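Local atomic coordinates of GH59 galactosidase (Clostridium cellulolyticum, PDB entry 2V4V), a protein that binds plant cell-wall sugars such as xylose through this family 6 carbohydrate-binding module, part of a larger enzyme that probably hydrolyses glycosidic linkages. Residues Gln1-Arg6 against Asn42-Gly47; Phe46-Gly51 against Gly101-His106; Gly51-Arg56 against Ala95-Ser100; Gly64-Arg69 against Val108-Lys113. All coordinates share one frame; numbering follows the deposited sequence.

Contact 1 of 4, residues Gln1-Arg6 against Asn42-Gly47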
loop_
_atom_site.group_PDB
_atom_site.type_symbol
_atom_site.label_atom_id
_atom_site.label_comp_id
_atom_site.label_asym_id
_atom_site.label_seq_id
_atom_site.Cartn_x
_atom_site.Cartn_y
_atom_site.Cartn_z
ATOM N N GLN A 1 5.434 3.445 14.669
ATOM C CA GLN A 1 4.953 2.075 14.363
ATOM C C GLN A 1 6.031 1.320 13.602
ATOM O O GLN A 1 6.782 1.896 12.819
ATOM C CB GLN A 1 3.655 2.095 13.556
ATOM C CG GLN A 1 3.697 2.814 12.195
ATOM C CD GLN A 1 2.298 3.111 11.658
ATOM O OE1 GLN A 1 1.421 2.229 11.672
ATOM N NE2 GLN A 1 2.080 4.355 11.190
ATOM N N SER A 2 6.109 0.033 13.856
ATOM C CA SER A 2 7.152 -0.775 13.251
ATOM C C SER A 2 6.822 -1.054 11.788
ATOM O O SER A 2 5.673 -1.403 11.460
ATOM C CB SER A 2 7.227 -2.116 13.974
ATOM O OG SER A 2 8.176 -2.946 13.335
ATOM N N ALA A 3 7.829 -0.955 10.915
ATOM C CA ALA A 3 7.617 -1.365 9.505
ATOM C C ALA A 3 7.214 -2.843 9.371
ATOM O O ALA A 3 6.567 -3.245 8.366
ATOM C CB ALA A 3 8.887 -1.082 8.657
ATOM N N TYR A 4 7.579 -3.625 10.383
ATOM C CA TYR A 4 7.437 -5.082 10.363
ATOM C C TYR A 4 6.120 -5.575 10.961
ATOM O O TYR A 4 5.852 -6.774 10.932
ATOM C CB TYR A 4 8.688 -5.746 11.005
ATOM C CG TYR A 4 9.903 -5.157 10.349
ATOM C CD1 TYR A 4 10.218 -5.488 9.024
ATOM C CD2 TYR A 4 10.657 -4.168 10.976
ATOM C CE1 TYR A 4 11.294 -4.884 8.370
ATOM C CE2 TYR A 4 11.743 -3.556 10.319
ATOM C CZ TYR A 4 12.062 -3.935 9.012
ATOM O OH TYR A 4 13.122 -3.388 8.288
ATOM N N SER A 5 5.320 -4.640 11.485
ATOM C CA SER A 5 3.996 -4.921 11.979
ATOM C C SER A 5 3.006 -4.991 10.809
ATOM O O SER A 5 3.269 -4.560 9.683
ATOM C CB SER A 5 3.538 -3.819 12.972
ATOM O OG SER A 5 3.447 -2.523 12.364
ATOM N N ARG A 6 1.848 -5.560 11.104
ATOM C CA ARG A 6 0.750 -5.492 10.173
ATOM C C ARG A 6 0.103 -4.114 10.292
ATOM O O ARG A 6 -0.427 -3.743 11.365
ATOM C CB ARG A 6 -0.262 -6.578 10.499
ATOM C CG ARG A 6 -1.533 -6.478 9.705
ATOM C CD ARG A 6 -2.292 -7.695 10.019
ATOM N NE ARG A 6 -3.685 -7.608 9.637
ATOM C CZ ARG A 6 -4.389 -8.632 9.184
ATOM N NH1 ARG A 6 -3.810 -9.836 9.034
ATOM N NH2 ARG A 6 -5.664 -8.433 8.875
ATOM N N ASN A 42 2.489 7.752 9.114
ATOM C CA ASN A 42 3.572 8.519 9.706
ATOM C C ASN A 42 4.450 7.684 10.623
ATOM O O ASN A 42 3.990 6.751 11.301
ATOM C CB ASN A 42 3.036 9.702 10.518
ATOM C CG ASN A 42 2.411 10.788 9.647
ATOM O OD1 ASN A 42 2.419 10.716 8.426
ATOM N ND2 ASN A 42 1.842 11.804 10.299
ATOM N N ASN A 43 5.713 8.107 10.706
ATOM C CA ASN A 43 6.613 7.606 11.745
ATOM C C ASN A 43 6.733 6.094 11.743
ATOM O O ASN A 43 6.569 5.429 12.793
ATOM C CB ASN A 43 6.122 8.051 13.119
ATOM C CG ASN A 43 6.013 9.548 13.234
ATOM O OD1 ASN A 43 6.768 10.276 12.582
ATOM N ND2 ASN A 43 5.047 10.027 14.048
ATOM N N VAL A 44 6.980 5.546 10.566
ATOM C CA VAL A 44 7.238 4.119 10.453
ATOM C C VAL A 44 8.743 3.871 10.680
ATOM O O VAL A 44 9.590 4.524 10.057
ATOM C CB VAL A 44 6.837 3.581 9.073
ATOM C CG1 VAL A 44 7.189 2.129 8.957
ATOM C CG2 VAL A 44 5.315 3.778 8.804
ATOM N N ASP A 45 9.037 2.933 11.576
ATOM C CA ASP A 45 10.431 2.646 11.937
ATOM C C ASP A 45 10.896 1.414 11.175
ATOM O O ASP A 45 10.395 0.319 11.388
ATOM C CB ASP A 45 10.533 2.406 13.450
ATOM C CG ASP A 45 11.969 2.267 13.951
ATOM O OD1 ASP A 45 12.939 2.302 13.146
ATOM O OD2 ASP A 45 12.100 2.139 15.190
ATOM N N PHE A 46 11.845 1.626 10.254
ATOM C CA PHE A 46 12.418 0.556 9.476
ATOM C C PHE A 46 13.584 -0.150 10.136
ATOM O O PHE A 46 14.052 -1.173 9.621
ATOM C CB PHE A 46 12.928 1.111 8.134
ATOM C CG PHE A 46 11.815 1.425 7.192
ATOM C CD1 PHE A 46 11.326 0.435 6.331
ATOM C CD2 PHE A 46 11.154 2.680 7.278
ATOM C CE1 PHE A 46 10.235 0.720 5.476
ATOM C CE2 PHE A 46 10.097 2.984 6.451
ATOM C CZ PHE A 46 9.628 2.008 5.538
ATOM N N GLY A 47 14.072 0.396 11.249
ATOM C CA GLY A 47 15.315 -0.111 11.869
ATOM C C GLY A 47 16.405 -0.238 10.814
ATOM O O GLY A 47 16.590 0.653 9.957
#
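Gln1 meets Asn42 because its CG lies between the backbone N and the carbonyl carbon (chi1 59°) and the chain then runs extended, carrying the amide to the corner of the opposing strand. There NE2 donates to Asn42 O at 3.1 Å, and Asn42 O lies almost in the amide plane. In Tyr4, CG stands anti to the carbonyl carbon (chi1 -51°), and the hydroxyl OH donates to Phe46 O at 2.7 Å; that oxygen sits at the ring edge, in its plane. Between these two bonds the backbones pair through a single bridge, Ser2 with Asp45: Asp45 N donates to Gln1 O at 2.8 Å and Ala3 N to Asp45 O at 2.9 Å. The N-terminal segment thus lies beside strand 38-48 of the five-stranded sheet in this beta-sandwich module, before a type I turn over Ser2-Ser5 leads it away. An ST turn, Tyr4 N to Ser2 OG, reinforces that turn. Ala3 CB touches two aromatic rings: it sits over the centre of a face of the Tyr4 ring and makes a CH-pi contact with a face of Phe46, 4.0 Å from the centroid. Val44 CG1 closes on the same methyl at 3.6 Å.

Contact 2 of 4, residues Phe46-Gly51 against Gly101-His106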
loop_
_atom_site.group_PDB
_atom_site.type_symbol
_atom_site.label_atom_id
_atom_site.label_comp_id
_atom_site.label_asym_id
_atom_site.label_seq_id
_atom_site.Cartn_x
_atom_site.Cartn_y
_atom_site.Cartn_z
ATOM N N PHE A 46 11.845 1.626 10.254
ATOM C CA PHE A 46 12.418 0.556 9.476
ATOM C C PHE A 46 13.584 -0.150 10.136
ATOM O O PHE A 46 14.052 -1.173 9.621
ATOM C CB PHE A 46 12.928 1.111 8.134
ATOM C CG PHE A 46 11.815 1.425 7.192
ATOM C CD1 PHE A 46 11.326 0.435 6.331
ATOM C CD2 PHE A 46 11.154 2.680 7.278
ATOM C CE1 PHE A 46 10.235 0.720 5.476
ATOM C CE2 PHE A 46 10.097 2.984 6.451
ATOM C CZ PHE A 46 9.628 2.008 5.538
ATOM N N GLY A 47 14.072 0.396 11.249
ATOM C CA GLY A 47 15.315 -0.111 11.869
ATOM C C GLY A 47 16.405 -0.238 10.814
ATOM O O GLY A 47 16.590 0.653 9.957
ATOM N N ASP A 48 17.084 -1.380 10.821
ATOM C CA ASP A 48 18.095 -1.688 9.810
ATOM C C ASP A 48 17.899 -3.145 9.431
ATOM O O ASP A 48 18.241 -4.047 10.220
ATOM C CB ASP A 48 19.503 -1.424 10.384
ATOM C CG ASP A 48 20.612 -2.176 9.658
ATOM O OD1 ASP A 48 21.376 -2.888 10.376
ATOM O OD2 ASP A 48 20.732 -2.047 8.411
ATOM N N GLY A 49 17.325 -3.398 8.261
ATOM C CA GLY A 49 17.078 -4.800 7.860
ATOM C C GLY A 49 16.047 -5.030 6.768
ATOM O O GLY A 49 15.875 -6.183 6.360
ATOM N N VAL A 50 15.377 -3.960 6.286
ATOM C CA VAL A 50 14.221 -4.138 5.361
ATOM C C VAL A 50 14.638 -4.782 4.036
ATOM O O VAL A 50 15.681 -4.419 3.475
ATOM C CB VAL A 50 13.456 -2.805 5.068
ATOM C CG1 VAL A 50 14.259 -1.865 4.113
ATOM C CG2 VAL A 50 12.059 -3.117 4.492
ATOM N N GLY A 51 13.848 -5.747 3.555
ATOM C CA GLY A 51 14.111 -6.349 2.252
ATOM C C GLY A 51 12.884 -6.491 1.333
ATOM O O GLY A 51 13.011 -6.693 0.139
ATOM N N GLY A 101 17.325 -0.928 0.484
ATOM C CA GLY A 101 17.712 -0.771 1.869
ATOM C C GLY A 101 17.443 0.634 2.365
ATOM O O GLY A 101 17.792 1.655 1.709
ATOM N N VAL A 102 16.866 0.692 3.571
ATOM C CA VAL A 102 16.640 1.961 4.220
ATOM C C VAL A 102 16.781 1.823 5.731
ATOM O O VAL A 102 16.726 0.711 6.268
ATOM C CB VAL A 102 15.316 2.606 3.768
ATOM C CG1 VAL A 102 14.192 2.137 4.602
ATOM C CG2 VAL A 102 15.436 4.122 3.856
ATOM N N THR A 103 16.991 2.948 6.401
ATOM C CA THR A 103 17.163 2.958 7.845
ATOM C C THR A 103 16.160 3.911 8.472
ATOM O O THR A 103 15.548 4.728 7.783
ATOM C CB THR A 103 18.587 3.391 8.241
ATOM O OG1 THR A 103 18.960 4.556 7.495
ATOM C CG2 THR A 103 19.580 2.274 7.962
ATOM N N GLY A 104 15.993 3.805 9.784
ATOM C CA GLY A 104 15.411 4.886 10.560
ATOM C C GLY A 104 13.921 5.049 10.359
ATOM O O GLY A 104 13.249 4.186 9.796
ATOM N N LYS A 105 13.427 6.196 10.826
ATOM C CA LYS A 105 11.999 6.492 10.874
ATOM C C LYS A 105 11.629 7.374 9.685
ATOM O O LYS A 105 12.319 8.354 9.388
ATOM C CB LYS A 105 11.712 7.231 12.183
ATOM C CG LYS A 105 11.784 6.367 13.433
ATOM C CD LYS A 105 13.244 6.215 13.904
ATOM C CE LYS A 105 13.384 5.765 15.363
ATOM N NZ LYS A 105 14.759 5.168 15.562
ATOM N N HIS A 106 10.552 7.005 8.976
ATOM C CA HIS A 106 10.092 7.777 7.839
ATOM C C HIS A 106 8.586 7.736 7.743
ATOM O O HIS A 106 7.976 6.779 8.207
ATOM C CB HIS A 106 10.677 7.159 6.578
ATOM C CG HIS A 106 12.156 7.371 6.484
ATOM N ND1 HIS A 106 13.100 6.428 6.860
ATOM C CD2 HIS A 106 12.845 8.461 6.086
ATOM C CE1 HIS A 106 14.314 6.938 6.677
ATOM N NE2 HIS A 106 14.185 8.169 6.218
HETATM O O HOH W 1 15.511 -1.370 7.309
#
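Phe46 and Gly104 pair near the end of two neighbouring strands of the five-stranded sheet. Phe46 N donates to Gly104 O at 3.0 Å, nearly straight at the hydrogen but from above the carbonyl plane. The return bond, Gly104 N to Gly47 O at 3.2 Å, is more bent (144°), and Thr103 CA adds a CA-H...O contact to the same Gly47 O. Gly47 and Gly104 both have positive phi, which suits glycine, and the chain turns a corner at Gly104. Farther along, by Val50 and Gly101, the backbones are less close, and a water bridges the segments: it donates to Phe46 O at 2.7 Å and to Val102 O at 2.6 Å, and accepts from Val50 N at 2.8 Å. The apolar part is carried by Val102, Phe46 and Val50. Val102 CG1, set between its backbone N and carbonyl carbon (chi1 88°), makes a CH-pi contact over one face of the Phe46 ring, displaced toward the rim and nearest CG at 3.6 Å. Val50 CG1 meets the same methyl at 4.0 Å, while Leu70 packs on both Phe46 and Val102. The chemistry implies a division of labour: two backbone bonds fix the strand ends, and the water links two carbonyls that, both acceptors, cannot bond each other.

Contact 3 of 4, residues Gly51-Arg56 against Ala95-Ser100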
loop_
_atom_site.group_PDB
_atom_site.type_symbol
_atom_site.label_atom_id
_atom_site.label_comp_id
_atom_site.label_asym_id
_atom_site.label_seq_id
_atom_site.Cartn_x
_atom_site.Cartn_y
_atom_site.Cartn_z
ATOM N N GLY A 51 13.848 -5.747 3.555
ATOM C CA GLY A 51 14.111 -6.349 2.252
ATOM C C GLY A 51 12.884 -6.491 1.333
ATOM O O GLY A 51 13.011 -6.693 0.139
ATOM N N GLY A 52 11.685 -6.360 1.905
ATOM C CA GLY A 52 10.490 -6.660 1.124
ATOM C C GLY A 52 9.231 -5.994 1.635
ATOM O O GLY A 52 9.215 -5.420 2.709
ATOM N N PHE A 53 8.162 -6.143 0.853
ATOM C CA PHE A 53 6.844 -5.515 1.163
ATOM C C PHE A 53 5.760 -6.481 0.686
ATOM O O PHE A 53 5.890 -7.093 -0.380
ATOM C CB PHE A 53 6.764 -4.210 0.388
ATOM C CG PHE A 53 5.402 -3.514 0.398
ATOM C CD1 PHE A 53 5.094 -2.542 1.362
ATOM C CD2 PHE A 53 4.483 -3.755 -0.627
ATOM C CE1 PHE A 53 3.902 -1.846 1.293
ATOM C CE2 PHE A 53 3.277 -3.063 -0.688
ATOM C CZ PHE A 53 2.991 -2.107 0.283
ATOM N N GLN A 54 4.712 -6.605 1.502
ATOM C CA GLN A 54 3.590 -7.492 1.227
ATOM C C GLN A 54 2.327 -6.692 1.437
ATOM O O GLN A 54 2.152 -6.060 2.494
ATOM C CB GLN A 54 3.662 -8.697 2.179
ATOM C CG GLN A 54 2.539 -9.725 2.065
ATOM C CD GLN A 54 2.543 -10.712 3.236
ATOM O OE1 GLN A 54 3.191 -10.477 4.274
ATOM N NE2 GLN A 54 1.781 -11.796 3.097
ATOM N N ALA A 55 1.453 -6.707 0.429
ATOM C CA ALA A 55 0.171 -6.000 0.548
ATOM C C ALA A 55 -0.996 -6.944 0.269
ATOM O O ALA A 55 -0.933 -7.769 -0.655
ATOM C CB ALA A 55 0.126 -4.846 -0.440
ATOM N N ARG A 56 -2.051 -6.805 1.091
ATOM C CA ARG A 56 -3.254 -7.639 0.924
ATOM C C ARG A 56 -4.264 -6.858 0.073
ATOM O O ARG A 56 -4.771 -5.848 0.528
ATOM C CB ARG A 56 -3.831 -7.963 2.312
ATOM C CG ARG A 56 -4.960 -8.949 2.310
ATOM C CD ARG A 56 -4.429 -10.347 1.942
ATOM N NE ARG A 56 -5.553 -11.281 1.908
ATOM C CZ ARG A 56 -5.471 -12.543 1.480
ATOM N NH1 ARG A 56 -4.293 -13.041 1.067
ATOM N NH2 ARG A 56 -6.575 -13.294 1.458
ATOM N N ALA A 95 0.133 -9.283 -2.763
ATOM C CA ALA A 95 1.032 -8.696 -3.766
ATOM C C ALA A 95 2.342 -8.461 -3.039
ATOM O O ALA A 95 2.339 -8.098 -1.831
ATOM C CB ALA A 95 0.442 -7.384 -4.321
ATOM N N LYS A 96 3.475 -8.656 -3.719
ATOM C CA LYS A 96 4.747 -8.611 -2.995
ATOM C C LYS A 96 5.827 -7.992 -3.900
ATOM O O LYS A 96 5.800 -8.186 -5.121
ATOM C CB LYS A 96 5.166 -10.053 -2.638
ATOM C CG LYS A 96 4.201 -10.654 -1.579
ATOM C CD LYS A 96 4.384 -12.147 -1.364
ATOM C CE LYS A 96 3.656 -12.970 -2.441
ATOM N NZ LYS A 96 3.660 -14.422 -2.035
ATOM N N CYS A 97 6.796 -7.332 -3.264
ATOM C CA CYS A 97 7.943 -6.806 -3.997
ATOM C C CYS A 97 9.161 -6.667 -3.079
ATOM O O CYS A 97 9.051 -6.729 -1.821
ATOM C CB CYS A 97 7.651 -5.464 -4.667
ATOM S SG CYS A 97 7.322 -4.132 -3.439
ATOM N N THR A 98 10.321 -6.517 -3.712
ATOM C CA THR A 98 11.492 -6.188 -2.938
ATOM C C THR A 98 11.531 -4.694 -2.624
ATOM O O THR A 98 10.897 -3.861 -3.291
ATOM C CB THR A 98 12.775 -6.573 -3.695
ATOM O OG1 THR A 98 12.804 -5.914 -4.961
ATOM C CG2 THR A 98 12.852 -8.095 -3.881
ATOM N N VAL A 99 12.336 -4.344 -1.628
ATOM C CA VAL A 99 12.438 -2.950 -1.180
ATOM C C VAL A 99 13.916 -2.665 -0.996
ATOM O O VAL A 99 14.660 -3.528 -0.502
ATOM C CB VAL A 99 11.664 -2.797 0.141
ATOM C CG1 VAL A 99 11.916 -1.461 0.855
ATOM C CG2 VAL A 99 10.163 -2.938 -0.219
ATOM N N SER A 100 14.322 -1.491 -1.467
ATOM C CA SER A 100 15.714 -1.001 -1.302
ATOM C C SER A 100 16.040 -0.811 0.169
ATOM O O SER A 100 15.167 -0.528 0.977
ATOM C CB SER A 100 15.848 0.358 -1.976
ATOM O OG SER A 100 15.657 0.225 -3.398
#
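Ala55 and Ala95 exchange two backbone hydrogen bonds, Ala55 N to Ala95 O and Ala95 N to Ala55 O, each 2.8 Å and each nearly straight. They belong to an antiparallel ladder in the four-stranded sheet of the beta-sandwich, whose outermost strand on this side is 91-98. Phe53 and Cys97 form the next hydrogen-bonded pair: Phe53 N reaches Cys97 O at 2.9 Å and Cys97 N returns to Phe53 O at 3.0 Å. Gln54 with Lys96 is the non-hydrogen-bonded pair between them. At the far end Val99 N still donates to Gly51 O, but from well above the carbonyl plane, as the strands end; on the other flank Gly51 and Gly52 both face Ser128 of strand 121-128 in a classic beta bulge.

The face bearing Phe53, Ala55, Ala95 and Cys97 turns to the second sheet, where Ile68 packs on Phe53 and Cys97, and Ile66 on Ala55. On the reverse face Gln54 and Lys96 lie side by side, pointing the same way, their CG atoms 4.1 Å apart. Cys97 SG sits between its own backbone N and carbonyl carbon (chi1 65°), 3.9 Å from Phe53 CB, and approaches the ring obliquely in a sulfur-aromatic contact. Two residues on from Cys97, Val99 CG2 touches that same Phe53 CB at 3.7 Å.

Contact 4 of 4, residues Gly64-Arg69 against Val108-Lys113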
loop_
_atom_site.group_PDB
_atom_site.type_symbol
_atom_site.label_atom_id
_atom_site.label_comp_id
_atom_site.label_asym_id
_atom_site.label_seq_id
_atom_site.Cartn_x
_atom_site.Cartn_y
_atom_site.Cartn_z
ATOM N N GLY A 64 -2.602 -2.482 -10.815
ATOM C CA GLY A 64 -1.782 -1.288 -10.989
ATOM C C GLY A 64 -0.541 -1.490 -10.144
ATOM O O GLY A 64 -0.159 -2.638 -9.895
ATOM N N ASN A 65 0.080 -0.397 -9.710
ATOM C CA ASN A 65 1.306 -0.477 -8.889
ATOM C C ASN A 65 1.123 0.353 -7.618
ATOM O O ASN A 65 0.437 1.372 -7.636
ATOM C CB ASN A 65 2.526 0.139 -9.607
ATOM C CG ASN A 65 3.074 -0.758 -10.727
ATOM O OD1 ASN A 65 2.882 -1.990 -10.728
ATOM N ND2 ASN A 65 3.799 -0.124 -11.676
ATOM N N ILE A 66 1.748 -0.123 -6.529
ATOM C CA ILE A 66 1.853 0.660 -5.289
ATOM C C ILE A 66 3.286 1.135 -5.221
ATOM O O ILE A 66 4.189 0.341 -5.032
ATOM C CB ILE A 66 1.554 -0.176 -4.022
ATOM C CG1 ILE A 66 0.170 -0.852 -4.113
ATOM C CG2 ILE A 66 1.710 0.701 -2.766
ATOM C CD1 ILE A 66 -0.131 -1.808 -2.968
ATOM N N GLU A 67 3.493 2.418 -5.460
ATOM C CA GLU A 67 4.818 2.994 -5.313
ATOM C C GLU A 67 5.033 3.303 -3.853
ATOM O O GLU A 67 4.192 3.963 -3.215
ATOM C CB GLU A 67 4.957 4.266 -6.154
ATOM C CG GLU A 67 5.085 3.942 -7.650
ATOM C CD GLU A 67 5.304 5.182 -8.537
ATOM O OE1 GLU A 67 5.163 6.297 -8.042
ATOM O OE2 GLU A 67 5.594 4.987 -9.743
ATOM N N ILE A 68 6.153 2.838 -3.311
ATOM C CA ILE A 68 6.399 3.044 -1.893
ATOM C C ILE A 68 7.445 4.162 -1.793
ATOM O O ILE A 68 8.609 3.931 -2.135
ATOM C CB ILE A 68 6.998 1.786 -1.237
ATOM C CG1 ILE A 68 6.066 0.583 -1.423
ATOM C CG2 ILE A 68 7.225 1.994 0.259
ATOM C CD1 ILE A 68 6.800 -0.756 -1.386
ATOM N N ARG A 69 7.010 5.342 -1.300
ATOM C CA ARG A 69 7.858 6.516 -1.306
ATOM C C ARG A 69 8.032 7.039 0.130
ATOM O O ARG A 69 7.158 6.861 0.975
ATOM C CB ARG A 69 7.231 7.612 -2.177
ATOM C CG ARG A 69 7.342 7.260 -3.684
ATOM C CD ARG A 69 6.688 8.304 -4.589
ATOM N NE ARG A 69 6.755 7.880 -5.978
ATOM C CZ ARG A 69 7.832 8.002 -6.762
ATOM N NH1 ARG A 69 8.976 8.562 -6.308
ATOM N NH2 ARG A 69 7.769 7.568 -8.038
ATOM N N VAL A 108 5.573 6.912 5.458
ATOM C CA VAL A 108 5.525 6.067 4.288
ATOM C C VAL A 108 4.319 6.493 3.442
ATOM O O VAL A 108 3.183 6.455 3.946
ATOM C CB VAL A 108 5.417 4.573 4.669
ATOM C CG1 VAL A 108 5.047 3.751 3.466
ATOM C CG2 VAL A 108 6.750 4.060 5.241
ATOM N N TYR A 109 4.583 6.845 2.168
ATOM C CA TYR A 109 3.509 7.157 1.214
ATOM C C TYR A 109 3.339 5.986 0.302
ATOM O O TYR A 109 4.295 5.601 -0.382
ATOM C CB TYR A 109 3.872 8.387 0.364
ATOM C CG TYR A 109 3.800 9.660 1.169
ATOM C CD1 TYR A 109 2.806 10.626 0.920
ATOM C CD2 TYR A 109 4.738 9.919 2.194
ATOM C CE1 TYR A 109 2.742 11.819 1.666
ATOM C CE2 TYR A 109 4.677 11.089 2.942
ATOM C CZ TYR A 109 3.677 12.034 2.682
ATOM O OH TYR A 109 3.655 13.196 3.445
ATOM N N LEU A 110 2.119 5.426 0.285
ATOM C CA LEU A 110 1.775 4.432 -0.718
ATOM C C LEU A 110 1.008 5.166 -1.828
ATOM O O LEU A 110 -0.101 5.642 -1.613
ATOM C CB LEU A 110 0.957 3.296 -0.112
ATOM C CG LEU A 110 1.584 2.576 1.093
ATOM C CD1 LEU A 110 0.658 1.445 1.473
ATOM C CD2 LEU A 110 3.002 2.042 0.724
ATOM N N VAL A 111 1.651 5.293 -2.997
ATOM C CA VAL A 111 1.167 6.115 -4.091
ATOM C C VAL A 111 0.698 5.172 -5.194
ATOM O O VAL A 111 1.432 4.287 -5.640
ATOM C CB VAL A 111 2.245 7.089 -4.622
ATOM C CG1 VAL A 111 1.656 7.971 -5.740
ATOM C CG2 VAL A 111 2.785 7.968 -3.467
ATOM N N PHE A 112 -0.576 5.295 -5.575
ATOM C CA PHE A 112 -1.197 4.262 -6.402
ATOM C C PHE A 112 -1.164 4.705 -7.846
ATOM O O PHE A 112 -1.670 5.777 -8.187
ATOM C CB PHE A 112 -2.642 4.038 -5.919
ATOM C CG PHE A 112 -2.730 3.806 -4.416
ATOM C CD1 PHE A 112 -1.923 2.810 -3.821
ATOM C CD2 PHE A 112 -3.562 4.568 -3.620
ATOM C CE1 PHE A 112 -1.966 2.592 -2.423
ATOM C CE2 PHE A 112 -3.655 4.361 -2.236
ATOM C CZ PHE A 112 -2.851 3.363 -1.629
ATOM N N LYS A 113 -0.571 3.870 -8.701
ATOM C CA LYS A 113 -0.396 4.273 -10.092
ATOM C C LYS A 113 -0.894 3.190 -11.043
ATOM O O LYS A 113 -0.768 1.995 -10.759
ATOM C CB LYS A 113 1.091 4.547 -10.375
ATOM C CG LYS A 113 1.681 5.672 -9.529
ATOM C CD LYS A 113 1.236 7.048 -9.995
ATOM C CE LYS A 113 2.091 8.194 -9.390
ATOM N NZ LYS A 113 3.608 8.111 -9.537
#
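Phe112 presents a ring edge to Ile66, whose CG2 lies near the ring plane, 4.1 Å from CE1; over one face of the ring, toward its rim, sits Leu110 O of its own strand. The Tyr109 ring has Arg69 O at its edge, near its plane. A third flat group, the Arg69 guanidinium, turns an edge to Glu67 and holds OE1 in its plane. NE and NH2 both reach this one oxygen side-on, NH2 at 2.9 Å, meeting it from above the carboxylate plane. Across the strands Lys113 NZ adds a salt bridge to the same OE1 at 2.8 Å. Lys113 gets there by bending: chi2 of -75° folds CD back and chi4 of 53° sets NZ, while Glu67 runs extended.

The two strands that carry these side chains, neighbours in the five-stranded sheet of the sandwich, run antiparallel, their axes coming within 4.5 Å of each other. Three hydrogen-bonded pairs, Asn65-Lys113, Glu67-Val111 and Arg69-Tyr109, supply six backbone bonds. The opposite face is apolar. Ile66 CG2 packs on Leu110 CB at 3.8 Å, and Ile68 lies alongside Leu110, CG1 to CD2. This face meets the other sheet, with Phe53 against Ile68 and Leu110, and Ala55 against Ile66. On the charged face Arg69 CD touches Val111 CG2.

Three donors on a single carboxylate oxygen should favour the ionised form of Glu67, and its negative charge probably offsets the repulsion between Arg69 NH2 and Lys113 NZ, which lie 4.5 Å apart.

From the N terminus, contact 1 closes first, bringing Gln1-Arg6 onto strand 38-48. That strand runs directly into contact 2, with which contact 1 shares Phe46 and Gly47, and contact 2 closes the long loop that runs on to residues 101-106. Contact 3 is nested inside this loop and begins at the shared Gly51, where the chain passes from the five-stranded sheet into the four-stranded one. Contact 4 crosses both contacts 2 and 3, since its first segment lies inside their loops and its second beyond them. Contacts 3 and 4 face each other through the core, Phe53 CG on Ile68 CD1, while Phe46 CZ against Val108 CG2 joins contacts 1 and 2 to contact 4.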